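Local structure of bacillaene synthase decarboxylase PksI (Bacillus subtilis, 4Q1K) at residues B[38-42]-B[76-82]. The protein decarboxylates the 3-methylglutaconyl group tethered to the polyketide synthase PksL, giving a 3-methylcrotonyl moiety during biosynthesis of the antibiotic bacillaene. The protein carries 1 engineered substitution. Sequence-based numbering, arbitrary orientation.
Sequences KMQDR and GYDNYFA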
loop_
_atom_site.group_PDB
_atom_site.type_symbol
_atom_site.label_atom_id
_atom_site.label_comp_id
_atom_site.label_asym_id
_atom_site.label_seq_id
_atom_site.Cartn_x
_atom_site.Cartn_y
_atom_site.Cartn_z
ATOM N N LYS B 38 -10.665 1.696 28.449
ATOM C CA LYS B 38 -10.095 3.036 28.530
ATOM C C LYS B 38 -8.839 2.983 29.406
ATOM O O LYS B 38 -8.926 2.762 30.633
ATOM C CB LYS B 38 -11.073 3.963 29.217
ATOM C CG LYS B 38 -10.468 5.369 29.353
ATOM C CD LYS B 38 -11.535 6.316 29.885
ATOM C CE LYS B 38 -10.995 7.709 30.209
ATOM N NZ LYS B 38 -12.226 8.404 30.665
ATOM N N MET B 39 -7.712 3.340 28.818
ATOM C CA MET B 39 -6.418 3.409 29.543
ATOM C C MET B 39 -6.362 4.777 30.242
ATOM O O MET B 39 -6.497 5.836 29.578
ATOM C CB MET B 39 -5.291 3.358 28.496
ATOM C CG MET B 39 -5.337 1.997 27.820
ATOM S SD MET B 39 -3.999 1.759 26.651
ATOM C CE MET B 39 -4.588 2.831 25.292
ATOM N N GLN B 40 -6.104 4.763 31.542
ATOM C CA GLN B 40 -6.102 5.976 32.342
ATOM C C GLN B 40 -5.119 5.867 33.517
ATOM O O GLN B 40 -5.472 6.118 34.690
ATOM C CB GLN B 40 -7.515 6.367 32.786
ATOM C CG GLN B 40 -8.245 5.230 33.511
ATOM C CD GLN B 40 -9.630 5.605 34.066
ATOM O OE1 GLN B 40 -10.110 4.960 35.011
ATOM N NE2 GLN B 40 -10.253 6.643 33.516
ATOM N N ASP B 41 -3.878 5.513 33.176
ATOM C CA ASP B 41 -2.713 5.714 34.064
ATOM C C ASP B 41 -2.212 7.150 33.926
ATOM O O ASP B 41 -1.326 7.429 33.126
ATOM C CB ASP B 41 -1.632 4.690 33.781
ATOM C CG ASP B 41 -0.583 4.659 34.902
ATOM O OD1 ASP B 41 -0.366 5.720 35.513
ATOM O OD2 ASP B 41 0.011 3.595 35.083
ATOM N N ARG B 42 -2.857 8.057 34.655
ATOM C CA ARG B 42 -2.570 9.481 34.573
ATOM C C ARG B 42 -1.169 9.822 35.098
ATOM O O ARG B 42 -0.516 10.638 34.497
ATOM C CB ARG B 42 -3.650 10.312 35.283
ATOM C CG ARG B 42 -5.048 10.008 34.777
ATOM C CD ARG B 42 -6.125 10.933 35.326
ATOM N NE ARG B 42 -7.357 10.301 34.863
ATOM C CZ ARG B 42 -8.214 10.801 33.998
ATOM N NH1 ARG B 42 -8.053 12.045 33.523
ATOM N NH2 ARG B 42 -9.262 10.039 33.658
ATOM N N GLY B 76 -7.650 6.151 25.152
ATOM C CA GLY B 76 -6.852 6.711 26.269
ATOM C C GLY B 76 -7.680 7.689 27.097
ATOM O O GLY B 76 -8.913 7.578 27.160
ATOM N N TYR B 77 -7.020 8.665 27.733
ATOM C CA TYR B 77 -7.711 9.704 28.440
ATOM C C TYR B 77 -7.121 11.035 27.971
ATOM O O TYR B 77 -5.912 11.095 27.642
ATOM C CB TYR B 77 -7.582 9.518 30.009
ATOM C CG TYR B 77 -6.160 9.892 30.444
ATOM C CD1 TYR B 77 -5.878 11.191 30.948
ATOM C CD2 TYR B 77 -5.112 8.989 30.288
ATOM C CE1 TYR B 77 -4.576 11.573 31.293
ATOM C CE2 TYR B 77 -3.796 9.373 30.597
ATOM C CZ TYR B 77 -3.557 10.658 31.084
ATOM O OH TYR B 77 -2.256 11.026 31.392
ATOM N N ASP B 78 -7.975 12.069 27.990
ATOM C CA ASP B 78 -7.536 13.464 27.688
ATOM C C ASP B 78 -6.670 13.461 26.438
ATOM O O ASP B 78 -7.108 12.991 25.382
ATOM C CB ASP B 78 -6.777 14.068 28.895
ATOM C CG ASP B 78 -7.726 14.352 30.086
ATOM O OD1 ASP B 78 -8.974 14.259 29.907
ATOM O OD2 ASP B 78 -7.208 14.633 31.181
ATOM N N ASN B 79 -5.440 13.952 26.545
ATOM C CA ASN B 79 -4.537 14.028 25.407
ATOM C C ASN B 79 -3.570 12.845 25.130
ATOM O O ASN B 79 -2.648 12.974 24.325
ATOM C CB ASN B 79 -3.772 15.396 25.464
ATOM C CG ASN B 79 -2.947 15.529 26.733
ATOM O OD1 ASN B 79 -3.273 14.897 27.783
ATOM N ND2 ASN B 79 -1.857 16.307 26.672
ATOM N N TYR B 80 -3.724 11.678 25.777
ATOM C CA TYR B 80 -2.783 10.560 25.634
ATOM C C TYR B 80 -3.562 9.303 25.222
ATOM O O TYR B 80 -4.492 8.884 25.916
ATOM C CB TYR B 80 -2.138 10.252 27.024
ATOM C CG TYR B 80 -0.955 11.248 27.211
ATOM C CD1 TYR B 80 0.249 11.004 26.558
ATOM C CD2 TYR B 80 -1.130 12.465 27.853
ATOM C CE1 TYR B 80 1.309 11.911 26.627
ATOM C CE2 TYR B 80 -0.065 13.391 27.955
ATOM C CZ TYR B 80 1.136 13.091 27.335
ATOM O OH TYR B 80 2.242 13.937 27.341
ATOM N N PHE B 81 -3.155 8.714 24.150
ATOM C CA PHE B 81 -3.640 7.365 23.873
ATOM C C PHE B 81 -2.721 6.379 24.695
ATOM O O PHE B 81 -3.151 5.694 25.609
ATOM C CB PHE B 81 -3.509 7.026 22.346
ATOM C CG PHE B 81 -3.852 5.587 22.020
ATOM C CD1 PHE B 81 -5.208 5.136 22.162
ATOM C CD2 PHE B 81 -2.849 4.674 21.617
ATOM C CE1 PHE B 81 -5.547 3.788 21.845
ATOM C CE2 PHE B 81 -3.151 3.330 21.338
ATOM C CZ PHE B 81 -4.499 2.903 21.451
ATOM N N ALA B 82 -1.433 6.345 24.359
ATOM C CA ALA B 82 -0.516 5.383 24.994
ATOM C C ALA B 82 0.886 5.879 24.674
ATOM O O ALA B 82 1.193 6.240 23.540
ATOM C CB ALA B 82 -0.730 3.903 24.569
HETATM O O HOH W 1 -10.066 13.359 32.018
#
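Arg42 lies over one face of the Tyr77 ring, its CG 4.0 Å from the ring centroid in a CH-pi contact offset toward the rim. Further out, the guanidinium also meets the ring, NH1 standing 3.5 Å from CD1 with the two planes tilted 49° apart. The same NH1 makes a long salt bridge to Asp78 OD2 (3.6 Å), and a water bridges the two side chains, accepting from Arg42 NH1 and donating to Asp78 OD1. At the edge of the tyrosine ring, in its plane, sits Met39 O, which also receives a CA-H...O contact from Gly76. A second CH-pi contact places Met39 CE over the Phe81 ring, 3.8 Å from its centroid; the bend at chi3 (-74°) sets the methyl there and against Ala82 CB. Segment 38-42 takes in the end of strand 34-39 and the loop beyond it, and 76-82 leaves the neighbouring parallel strand 71-75, in the central sheet of the crotonase fold. Beyond Gly76 the chain reverses through a type II' turn from Tyr77 to Tyr80. Gln121 OE1 accepts from Gly76 N, and its NE2 donates to Asp78 O and Tyr80 O, while Ser49 OG and the backbone N of His44 hydrogen-bond to Asp41 OD2 and OD1.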